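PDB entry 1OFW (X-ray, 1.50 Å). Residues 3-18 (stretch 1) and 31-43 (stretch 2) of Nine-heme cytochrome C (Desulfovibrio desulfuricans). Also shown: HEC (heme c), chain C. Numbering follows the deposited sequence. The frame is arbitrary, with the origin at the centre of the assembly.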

ATOM      1  N   LEU A   3     -25.724   4.002  -1.770  1.00 26.17           N
ATOM      2  CA  LEU A   3     -24.501   4.802  -1.804  1.00 24.08           C
ATOM      3  C   LEU A   3     -24.738   6.094  -2.560  1.00 24.14           C
ATOM      4  O   LEU A   3     -25.692   6.251  -3.334  1.00 26.98           O
ATOM      5  CB  LEU A   3     -23.362   4.010  -2.433  1.00 24.98           C
ATOM      6  CG  LEU A   3     -23.046   2.627  -1.850  1.00 26.29           C
ATOM      7  CD1 LEU A   3     -22.078   1.867  -2.740  1.00 24.78           C
ATOM      8  CD2 LEU A   3     -22.446   2.702  -0.453  1.00 37.66           C
ATOM      9  N   GLU A   4     -23.877   7.087  -2.364  1.00 20.64           N
ATOM     10  CA  GLU A   4     -23.968   8.328  -3.101  1.00 21.39           C
ATOM     11  C   GLU A   4     -23.737   8.146  -4.590  1.00 21.58           C
ATOM     12  O   GLU A   4     -22.798   7.456  -4.993  1.00 22.12           O
ATOM     13  CB  GLU A   4     -22.934   9.298  -2.533  1.00 22.49           C
ATOM     14  CG  GLU A   4     -22.729  10.614  -3.232  1.00 24.68           C
ATOM     15  CD  GLU A   4     -21.547  11.419  -2.664  1.00 34.12           C
ATOM     16  OE1 GLU A   4     -21.058  11.100  -1.565  1.00 38.75           O
ATOM     17  OE2 GLU A   4     -21.076  12.380  -3.317  1.00 39.52           O
ATOM     18  N   PRO A   5     -24.566   8.730  -5.446  1.00 20.83           N
ATOM     19  CA  PRO A   5     -24.411   8.561  -6.910  1.00 17.44           C
ATOM     20  C   PRO A   5     -23.183   9.286  -7.415  1.00 19.67           C
ATOM     21  O   PRO A   5     -22.765  10.329  -6.905  1.00 20.37           O
ATOM     22  CB  PRO A   5     -25.690   9.133  -7.496  1.00 22.97           C
ATOM     23  CG  PRO A   5     -26.374   9.840  -6.388  1.00 31.50           C
ATOM     24  CD  PRO A   5     -25.717   9.571  -5.077  1.00 24.10           C
ATOM     25  N   THR A   6     -22.550   8.732  -8.451  1.00 17.52           N
ATOM     26  CA  THR A   6     -21.431   9.390  -9.099  1.00 16.18           C
ATOM     27  C   THR A   6     -21.864  10.475 -10.084  1.00 20.54           C
ATOM     28  O   THR A   6     -22.932  10.396 -10.708  1.00 20.82           O
ATOM     29  CB  THR A   6     -20.612   8.395  -9.938  1.00 17.40           C
ATOM     30  OG1 THR A   6     -21.467   7.875 -10.992  1.00 16.96           O
ATOM     31  CG2 THR A   6     -20.095   7.252  -9.086  1.00 15.94           C
ATOM     32  N   ASP A   7     -21.033  11.489 -10.300  1.00 19.59           N
ATOM     33  CA  ASP A   7     -21.224  12.403 -11.408  1.00 20.52           C
ATOM     34  C   ASP A   7     -21.003  11.709 -12.749  1.00 22.85           C
ATOM     35  O   ASP A   7     -21.683  12.056 -13.716  1.00 22.20           O
ATOM     36  CB  ASP A   7     -20.286  13.586 -11.279  1.00 22.30           C
ATOM     37  CG  ASP A   7     -20.768  14.529 -10.181  1.00 30.12           C
ATOM     38  OD1 ASP A   7     -21.886  14.403  -9.626  1.00 28.66           O
ATOM     39  OD2 ASP A   7     -19.949  15.424  -9.892  1.00 33.91           O
ATOM     40  N   SER A   8     -20.108  10.735 -12.810  1.00 20.37           N
ATOM     41  CA  SER A   8     -19.762  10.117 -14.084  1.00 18.62           C
ATOM     42  C   SER A   8     -20.851   9.224 -14.657  1.00 19.98           C
ATOM     43  O   SER A   8     -20.843   9.010 -15.871  1.00 20.16           O
ATOM     44  CB  SER A   8     -18.512   9.265 -13.926  1.00 21.15           C
ATOM     45  OG  SER A   8     -18.579   8.387 -12.828  1.00 22.27           O
ATOM     46  N   GLY A   9     -21.720   8.671 -13.831  1.00 18.14           N
ATOM     47  CA  GLY A   9     -22.708   7.676 -14.228  1.00 16.36           C
ATOM     48  C   GLY A   9     -22.246   6.255 -14.154  1.00 16.49           C
ATOM     49  O   GLY A   9     -22.888   5.280 -14.478  1.00 15.85           O
ATOM     50  N   ALA A  10     -21.026   5.955 -13.747  1.00 16.44           N
ATOM     51  CA  ALA A  10     -20.470   4.721 -13.256  1.00 15.58           C
ATOM     52  C   ALA A  10     -21.166   4.345 -11.963  1.00 15.86           C
ATOM     53  O   ALA A  10     -21.656   5.207 -11.235  1.00 15.87           O
ATOM     54  CB  ALA A  10     -18.970   4.780 -12.959  1.00 16.55           C
ATOM     55  N   PRO A  11     -21.247   3.061 -11.646  1.00 15.17           N
ATOM     56  CA  PRO A  11     -21.809   2.693 -10.363  1.00 14.74           C
ATOM     57  C   PRO A  11     -20.899   3.231  -9.255  1.00 14.63           C
ATOM     58  O   PRO A  11     -19.707   3.399  -9.461  1.00 16.05           O
ATOM     59  CB  PRO A  11     -21.839   1.176 -10.407  1.00 19.48           C
ATOM     60  CG  PRO A  11     -21.736   0.836 -11.855  1.00 24.26           C
ATOM     61  CD  PRO A  11     -20.836   1.900 -12.439  1.00 20.62           C
ATOM     62  N   SER A  12     -21.518   3.561  -8.151  1.00 14.49           N
ATOM     63  CA  SER A  12     -20.798   4.170  -7.037  1.00 14.56           C
ATOM     64  C   SER A  12     -19.744   3.221  -6.530  1.00 14.35           C
ATOM     65  O   SER A  12     -18.611   3.623  -6.240  1.00 15.17           O
ATOM     66  CB  SER A  12     -21.809   4.530  -5.932  1.00 17.07           C
ATOM     67  OG  SER A  12     -21.170   5.324  -4.923  1.00 17.76           O
ATOM     68  N   ALA A  13     -20.147   1.971  -6.397  1.00 14.59           N
ATOM     69  CA  ALA A  13     -19.256   0.873  -6.036  1.00 15.40           C
ATOM     70  C   ALA A  13     -19.599  -0.338  -6.904  1.00 14.61           C
ATOM     71  O   ALA A  13     -20.767  -0.500  -7.231  1.00 15.66           O
ATOM     72  CB  ALA A  13     -19.338   0.549  -4.558  1.00 15.08           C
ATOM     73  N   ILE A  14     -18.609  -1.122  -7.274  1.00 14.47           N
ATOM     74  CA  ILE A  14     -18.651  -2.109  -8.324  1.00 16.70           C
ATOM     75  C   ILE A  14     -18.006  -3.404  -7.843  1.00 15.08           C
ATOM     76  O   ILE A  14     -16.840  -3.324  -7.474  1.00 14.33           O
ATOM     77  CB  ILE A  14     -17.861  -1.615  -9.583  1.00 16.38           C
ATOM     78  CG1 ILE A  14     -18.389  -0.307 -10.162  1.00 24.29           C
ATOM     79  CG2 ILE A  14     -17.753  -2.713 -10.635  1.00 24.52           C
ATOM     80  CD1 ILE A  14     -17.475   0.452 -11.112  1.00 22.74           C
ATOM     81  N   VAL A  15     -18.683  -4.531  -7.898  1.00 13.38           N
ATOM     82  CA  VAL A  15     -18.000  -5.815  -7.708  1.00 14.60           C
ATOM     83  C   VAL A  15     -17.325  -6.229  -9.030  1.00 16.65           C
ATOM     84  O   VAL A  15     -17.989  -6.311 -10.071  1.00 15.15           O
ATOM     85  CB  VAL A  15     -18.918  -6.946  -7.269  1.00 14.71           C
ATOM     86  CG1 VAL A  15     -18.083  -8.146  -6.859  1.00 15.88           C
ATOM     87  CG2 VAL A  15     -19.819  -6.522  -6.105  1.00 15.30           C
ATOM     88  N   MET A  16     -16.032  -6.487  -8.990  1.00 12.24           N
ATOM     89  CA  MET A  16     -15.207  -6.947 -10.079  1.00 13.63           C
ATOM     90  C   MET A  16     -14.876  -8.417  -9.908  1.00 16.83           C
ATOM     91  O   MET A  16     -14.321  -8.883  -8.911  1.00 14.10           O
ATOM     92  CB  MET A  16     -13.912  -6.131 -10.159  1.00 13.79           C
ATOM     93  CG  MET A  16     -14.164  -4.629 -10.302  1.00 13.02           C
ATOM     94  SD  MET A  16     -12.669  -3.641 -10.239  1.00 15.07           S
ATOM     95  CE  MET A  16     -11.889  -4.110 -11.776  1.00 15.16           C
ATOM     96  N   PHE A  17     -15.250  -9.202 -10.927  1.00 13.11           N
ATOM     97  CA  PHE A  17     -15.121 -10.636 -10.880  1.00 12.61           C
ATOM     98  C   PHE A  17     -14.043 -11.167 -11.801  1.00 13.75           C
ATOM     99  O   PHE A  17     -13.595 -10.472 -12.724  1.00 16.58           O
ATOM    100  CB  PHE A  17     -16.444 -11.297 -11.334  1.00 16.30           C
ATOM    101  CG  PHE A  17     -17.573 -11.109 -10.351  1.00 14.98           C
ATOM    102  CD1 PHE A  17     -18.430 -10.032 -10.482  1.00 13.98           C
ATOM    103  CD2 PHE A  17     -17.789 -11.992  -9.329  1.00 14.14           C
ATOM    104  CE1 PHE A  17     -19.447  -9.892  -9.589  1.00 13.41           C
ATOM    105  CE2 PHE A  17     -18.812 -11.870  -8.411  1.00 15.53           C
ATOM    106  CZ  PHE A  17     -19.669 -10.796  -8.566  1.00 15.21           C
ATOM    107  N   PRO A  18     -13.604 -12.392 -11.543  1.00 14.67           N
ATOM    108  CA  PRO A  18     -12.563 -13.008 -12.393  1.00 19.19           C
ATOM    109  C   PRO A  18     -13.134 -13.520 -13.714  1.00 19.27           C
ATOM    110  O   PRO A  18     -13.367 -14.707 -13.901  1.00 18.64           O
ATOM    111  CB  PRO A  18     -12.047 -14.170 -11.522  1.00 16.48           C
ATOM    112  CG  PRO A  18     -13.218 -14.513 -10.694  1.00 13.19           C
ATOM    113  CD  PRO A  18     -13.953 -13.260 -10.423  1.00 13.03           C
ATOM    114  N   LYS A  31     -11.282 -13.860  -3.760  1.00 15.51           N
ATOM    115  CA  LYS A  31     -12.502 -13.122  -3.480  1.00 14.96           C
ATOM    116  C   LYS A  31     -12.613 -12.011  -4.507  1.00 16.82           C
ATOM    117  O   LYS A  31     -11.617 -11.359  -4.827  1.00 15.12           O
ATOM    118  CB  LYS A  31     -12.502 -12.488  -2.089  1.00 15.56           C
ATOM    119  CG  LYS A  31     -12.585 -13.544  -0.984  1.00 17.57           C
ATOM    120  CD  LYS A  31     -12.526 -12.834   0.354  1.00 21.34           C
ATOM    121  CE  LYS A  31     -12.752 -13.816   1.487  1.00 26.11           C
ATOM    122  NZ  LYS A  31     -12.740 -13.034   2.768  1.00 34.70           N
ATOM    123  N   PRO A  32     -13.802 -11.772  -5.066  1.00 12.72           N
ATOM    124  CA  PRO A  32     -13.964 -10.596  -5.913  1.00 13.26           C
ATOM    125  C   PRO A  32     -13.620  -9.292  -5.204  1.00 13.26           C
ATOM    126  O   PRO A  32     -13.613  -9.206  -3.983  1.00 15.33           O
ATOM    127  CB  PRO A  32     -15.441 -10.658  -6.304  1.00 17.49           C
ATOM    128  CG  PRO A  32     -15.785 -12.117  -6.204  1.00 21.30           C
ATOM    129  CD  PRO A  32     -14.997 -12.615  -4.992  1.00 15.94           C
ATOM    130  N   VAL A  33     -13.329  -8.283  -5.992  1.00 12.30           N
ATOM    131  CA  VAL A  33     -12.926  -6.948  -5.523  1.00 12.26           C
ATOM    132  C   VAL A  33     -14.065  -5.949  -5.616  1.00 14.70           C
ATOM    133  O   VAL A  33     -14.643  -5.809  -6.701  1.00 15.08           O
ATOM    134  CB  VAL A  33     -11.742  -6.453  -6.359  1.00 12.95           C
ATOM    135  CG1 VAL A  33     -11.377  -5.037  -5.993  1.00 12.63           C
ATOM    136  CG2 VAL A  33     -10.535  -7.381  -6.189  1.00 16.41           C
ATOM    137  N   VAL A  34     -14.364  -5.273  -4.515  1.00 13.06           N
ATOM    138  CA  VAL A  34     -15.353  -4.195  -4.575  1.00 13.07           C
ATOM    139  C   VAL A  34     -14.581  -2.886  -4.709  1.00 13.75           C
ATOM    140  O   VAL A  34     -13.842  -2.456  -3.819  1.00 15.59           O
ATOM    141  CB  VAL A  34     -16.269  -4.176  -3.363  1.00 13.84           C
ATOM    142  CG1 VAL A  34     -17.260  -3.024  -3.503  1.00 15.44           C
ATOM    143  CG2 VAL A  34     -17.027  -5.490  -3.226  1.00 16.57           C
ATOM    144  N   PHE A  35     -14.685  -2.259  -5.857  1.00 13.00           N
ATOM    145  CA  PHE A  35     -13.995  -1.059  -6.245  1.00 11.23           C
ATOM    146  C   PHE A  35     -14.915   0.127  -5.996  1.00 14.60           C
ATOM    147  O   PHE A  35     -16.037   0.143  -6.505  1.00 13.33           O
ATOM    148  CB  PHE A  35     -13.600  -1.145  -7.718  1.00 13.03           C
ATOM    149  CG  PHE A  35     -12.961   0.120  -8.245  1.00 12.21           C
ATOM    150  CD1 PHE A  35     -11.676   0.490  -7.861  1.00 12.90           C
ATOM    151  CD2 PHE A  35     -13.617   0.968  -9.104  1.00 13.24           C
ATOM    152  CE1 PHE A  35     -11.074   1.618  -8.323  1.00 11.87           C
ATOM    153  CE2 PHE A  35     -12.992   2.104  -9.567  1.00 12.72           C
ATOM    154  CZ  PHE A  35     -11.729   2.482  -9.181  1.00 11.42           C
ATOM    155  N   ASN A  36     -14.471   1.111  -5.218  1.00 11.98           N
ATOM    156  CA  ASN A  36     -15.242   2.301  -4.894  1.00 11.94           C
ATOM    157  C   ASN A  36     -14.960   3.379  -5.920  1.00 13.18           C
ATOM    158  O   ASN A  36     -14.004   4.169  -5.849  1.00 12.77           O
ATOM    159  CB  ASN A  36     -14.908   2.751  -3.456  1.00 12.39           C
ATOM    160  CG  ASN A  36     -15.953   3.737  -2.962  1.00 15.25           C
ATOM    161  OD1 ASN A  36     -16.381   4.577  -3.751  1.00 14.00           O
ATOM    162  ND2 ASN A  36     -16.341   3.649  -1.685  1.00 17.50           N
ATOM    163  N   HIS A  37     -15.792   3.382  -6.974  1.00 12.40           N
ATOM    164  CA  HIS A  37     -15.598   4.276  -8.089  1.00 10.69           C
ATOM    165  C   HIS A  37     -15.798   5.725  -7.670  1.00 12.88           C
ATOM    166  O   HIS A  37     -15.117   6.623  -8.142  1.00 14.06           O
ATOM    167  CB  HIS A  37     -16.550   3.896  -9.241  1.00 12.03           C
ATOM    168  CG  HIS A  37     -16.126   4.423 -10.569  1.00 12.40           C
ATOM    169  ND1 HIS A  37     -16.232   5.728 -10.982  1.00 13.86           N
ATOM    170  CD2 HIS A  37     -15.528   3.793 -11.630  1.00 12.45           C
ATOM    171  CE1 HIS A  37     -15.749   5.865 -12.202  1.00 12.47           C
ATOM    172  NE2 HIS A  37     -15.307   4.696 -12.629  1.00 12.41           N
ATOM    173  N   LEU A  38     -16.761   5.924  -6.767  1.00 14.06           N
ATOM    174  CA  LEU A  38     -17.066   7.279  -6.288  1.00 14.32           C
ATOM    175  C   LEU A  38     -15.818   7.906  -5.684  1.00 14.18           C
ATOM    176  O   LEU A  38     -15.508   9.049  -6.029  1.00 15.35           O
ATOM    177  CB  LEU A  38     -18.217   7.197  -5.296  1.00 15.39           C
ATOM    178  CG  LEU A  38     -18.631   8.525  -4.627  1.00 17.63           C
ATOM    179  CD1 LEU A  38     -19.444   9.347  -5.603  1.00 19.46           C
ATOM    180  CD2 LEU A  38     -19.379   8.312  -3.323  1.00 19.01           C
ATOM    181  N   ILE A  39     -15.146   7.136  -4.821  1.00 14.56           N
ATOM    182  CA  ILE A  39     -13.957   7.716  -4.163  1.00 14.64           C
ATOM    183  C   ILE A  39     -12.900   8.025  -5.178  1.00 15.83           C
ATOM    184  O   ILE A  39     -12.246   9.087  -5.166  1.00 16.15           O
ATOM    185  CB  ILE A  39     -13.455   6.775  -3.044  1.00 14.64           C
ATOM    186  CG1 ILE A  39     -14.309   6.974  -1.778  1.00 18.07           C
ATOM    187  CG2 ILE A  39     -11.982   6.895  -2.769  1.00 22.53           C
ATOM    188  CD1 ILE A  39     -14.142   5.839  -0.775  1.00 28.76           C
ATOM    189  N   HIS A  40     -12.700   7.090  -6.111  1.00 14.02           N
ATOM    190  CA  HIS A  40     -11.624   7.268  -7.081  1.00 13.14           C
ATOM    191  C   HIS A  40     -11.897   8.407  -8.065  1.00 15.87           C
ATOM    192  O   HIS A  40     -11.017   9.212  -8.347  1.00 15.89           O
ATOM    193  CB  HIS A  40     -11.378   5.956  -7.831  1.00 13.76           C
ATOM    194  CG  HIS A  40     -10.569   4.968  -7.016  1.00 13.18           C
ATOM    195  ND1 HIS A  40     -11.110   4.134  -6.054  1.00 14.52           N
ATOM    196  CD2 HIS A  40      -9.240   4.689  -7.054  1.00 12.51           C
ATOM    197  CE1 HIS A  40     -10.142   3.397  -5.530  1.00 13.68           C
ATOM    198  NE2 HIS A  40      -9.002   3.709  -6.126  1.00 12.26           N
ATOM    199  N   GLU A  41     -13.107   8.572  -8.599  1.00 14.26           N
ATOM    200  CA  GLU A  41     -13.334   9.631  -9.585  1.00 14.32           C
ATOM    201  C   GLU A  41     -13.286  10.989  -8.892  1.00 16.67           C
ATOM    202  O   GLU A  41     -12.975  11.958  -9.589  1.00 19.81           O
ATOM    203  CB  GLU A  41     -14.634   9.400 -10.342  1.00 15.72           C
ATOM    204  CG  GLU A  41     -15.918   9.707  -9.572  1.00 18.94           C
ATOM    205  CD  GLU A  41     -17.136   9.448 -10.464  1.00 23.01           C
ATOM    206  OE1 GLU A  41     -17.388   8.264 -10.777  1.00 17.75           O
ATOM    207  OE2 GLU A  41     -17.834  10.412 -10.864  1.00 19.95           O
ATOM    208  N   LYS A  42     -13.557  11.041  -7.595  1.00 15.99           N
ATOM    209  CA  LYS A  42     -13.464  12.339  -6.924  1.00 20.07           C
ATOM    210  C   LYS A  42     -11.991  12.714  -6.776  1.00 26.01           C
ATOM    211  O   LYS A  42     -11.704  13.909  -6.785  1.00 25.44           O
ATOM    212  CB  LYS A  42     -14.119  12.326  -5.559  1.00 21.14           C
ATOM    213  CG  LYS A  42     -15.633  12.332  -5.595  1.00 23.62           C
ATOM    214  CD  LYS A  42     -16.200  12.042  -4.218  1.00 28.16           C
ATOM    215  CE  LYS A  42     -17.702  12.293  -4.248  1.00 33.12           C
ATOM    216  NZ  LYS A  42     -18.217  12.307  -2.844  1.00 42.22           N
ATOM    217  N   LYS A  43     -11.059  11.773  -6.645  1.00 19.17           N
ATOM    218  CA  LYS A  43      -9.667  12.163  -6.467  1.00 18.53           C
ATOM    219  C   LYS A  43      -8.798  12.203  -7.707  1.00 23.11           C
ATOM    220  O   LYS A  43      -7.821  12.954  -7.784  1.00 22.90           O
ATOM    221  CB  LYS A  43      -9.080  11.154  -5.477  1.00 21.70           C
ATOM    222  CG  LYS A  43      -7.765  11.460  -4.828  1.00 26.48           C
ATOM    223  CD  LYS A  43      -7.840  12.753  -4.037  1.00 30.45           C
ATOM    224  CE  LYS A  43      -7.591  12.706  -2.560  1.00 40.88           C
ATOM    225  NZ  LYS A  43      -7.190  14.068  -2.089  1.00 44.01           N
TER
HETATM  226 FE   HEC C1294     -14.359   4.323 -14.365  1.00 13.23          FE
HETATM  227  CHA HEC C1294     -15.973   1.330 -14.335  1.00 13.70           C
HETATM  228  CHB HEC C1294     -16.824   5.674 -16.325  1.00 12.82           C
HETATM  229  CHC HEC C1294     -13.009   7.409 -13.931  1.00 16.03           C
HETATM  230  CHD HEC C1294     -11.633   2.895 -12.874  1.00 11.99           C
HETATM  231  NA  HEC C1294     -16.037   3.639 -15.170  1.00 11.50           N
HETATM  232  C1A HEC C1294     -16.562   2.376 -15.016  1.00 11.19           C
HETATM  233  C2A HEC C1294     -17.828   2.296 -15.737  1.00 12.68           C
HETATM  234  C3A HEC C1294     -18.049   3.494 -16.294  1.00 15.22           C
HETATM  235  C4A HEC C1294     -16.939   4.355 -15.951  1.00 13.33           C
HETATM  236  CMA HEC C1294     -19.228   3.988 -17.160  1.00 17.44           C
HETATM  237  CAA HEC C1294     -18.709   1.035 -15.857  1.00 14.18           C
HETATM  238  CBA HEC C1294     -18.272   0.336 -17.167  1.00 17.83           C
HETATM  239  CGA HEC C1294     -18.805  -1.047 -17.427  1.00 19.70           C
HETATM  240  O1A HEC C1294     -19.116  -1.814 -16.494  1.00 19.75           O
HETATM  241  O2A HEC C1294     -18.917  -1.366 -18.643  1.00 18.20           O
HETATM  242  NB  HEC C1294     -14.797   6.147 -15.041  1.00 11.92           N
HETATM  243  C1B HEC C1294     -15.853   6.529 -15.870  1.00 13.08           C
HETATM  244  C2B HEC C1294     -15.757   7.951 -16.147  1.00 16.09           C
HETATM  245  C3B HEC C1294     -14.735   8.450 -15.431  1.00 15.25           C
HETATM  246  C4B HEC C1294     -14.130   7.304 -14.740  1.00 15.58           C
HETATM  247  CMB HEC C1294     -16.721   8.699 -17.101  1.00 17.76           C
HETATM  248  CAB HEC C1294     -14.221   9.878 -15.281  1.00 14.90           C
HETATM  249  CBB HEC C1294     -15.271  10.828 -14.692  1.00 15.17           C
HETATM  250  NC  HEC C1294     -12.667   5.002 -13.574  1.00 12.78           N
HETATM  251  C1C HEC C1294     -12.295   6.311 -13.486  1.00 12.96           C
HETATM  252  C2C HEC C1294     -11.008   6.411 -12.845  1.00 12.66           C
HETATM  253  C3C HEC C1294     -10.593   5.161 -12.584  1.00 12.16           C
HETATM  254  C4C HEC C1294     -11.629   4.261 -13.017  1.00 11.72           C
HETATM  255  CMC HEC C1294     -10.261   7.740 -12.602  1.00 18.55           C
HETATM  256  CAC HEC C1294      -9.256   4.668 -12.020  1.00 11.64           C
HETATM  257  CBC HEC C1294      -8.872   5.257 -10.658  1.00 13.97           C
HETATM  258  ND  HEC C1294     -13.874   2.482 -13.782  1.00 11.85           N
HETATM  259  C1D HEC C1294     -12.702   2.073 -13.171  1.00 11.97           C
HETATM  260  C2D HEC C1294     -12.780   0.679 -12.856  1.00 13.48           C
HETATM  261  C3D HEC C1294     -14.013   0.246 -13.178  1.00 14.30           C
HETATM  262  C4D HEC C1294     -14.691   1.384 -13.798  1.00 12.74           C
HETATM  263  CMD HEC C1294     -11.597  -0.105 -12.216  1.00 15.36           C
HETATM  264  CAD HEC C1294     -14.637  -1.131 -12.951  1.00 16.41           C
HETATM  265  CBD HEC C1294     -14.639  -2.016 -14.217  1.00 18.97           C
HETATM  266  CGD HEC C1294     -15.342  -3.364 -13.890  1.00 19.77           C
HETATM  267  O1D HEC C1294     -14.680  -4.376 -14.192  1.00 27.94           O
HETATM  268  O2D HEC C1294     -16.476  -3.395 -13.389  1.00 24.25           O
HETATM  269  O   HOH W   1     -18.805  11.837  -8.399  1.00 25.27           O
HETATM  270  O   HOH W   2     -19.275   4.285  -3.179  1.00 19.74           O

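What anchors the loop of the first stretch to the helix of the second? E41 is a central anchor. Its carboxylate takes a very short hydrogen bond from S8 OG to E41 OE1 (2.4 Å) and a second from S8 N to E41 OE2 (3.0 Å), so one serine engages both oxygens. Within its own stretch, E41 OE1 also accepts from H37 ND1 (2.8 Å), and that ring binds the heme iron through H37 NE2 at 2.0 Å from HEC FE. A carboxylate suits this place because it can receive several donors at once. Water 1 adds a bridge, accepting from D7 N (2.9 Å) and donating to E41 OE2 (3.0 Å). Farther out, the extended side chain of K42 brings its NZ to 2.9 Å from E4 OE2, a salt bridge between two exposed residues.

How do the backbones join? The strand segments through I14 to M16 and V33 to F35 run antiparallel, and two pairs carry the bonds. I14 N donates to F35 O (3.0 Å) and F35 N to I14 O (2.9 Å); M16 N donates to V33 O (2.8 Å) and V33 N to M16 O (3.1 Å). Where the second strand gives way to the helix, L38 N donates to S12 O (3.0 Å), tying the start of the helix to the first stretch. N36 caps that helix, its OD1 accepting from I39 N (3.0 Å).

What fills the two faces of the sheet? On one face V15 meets V34, with V15 CG2 4.1 Å from V34 CG2, while V15 CG1 lies 3.7 Å from P32 CB; these compact, branched or cyclic apolar groups pack closely against one another. The other face carries I14, M16, V33 and F35. M16 SD sits 3.7 Å from F35 CB and approaches the F35 ring obliquely, whereas I14 CD1 lies at the ring's edge, 4.4 Å from F35 CD2. This face looks to the heme: F35 CE2 comes within 3.6 Å of HEC C2D, and the heme methyl CMD covers one face of the ring.

Which contacts close the remaining gaps? A10 CB lies over the face of the H37 imidazole, 3.5 Å from its centroid, a CH-pi contact, and is also 3.6 Å from HEC C4A. The small methyl sits in the corner between the H37 ring face and the heme, touching both. L38 has the largest area covered by the other stretch; its CD1 reaches P5 O at 3.7 Å and its CD2 reaches E4 OE1 at 3.7 Å.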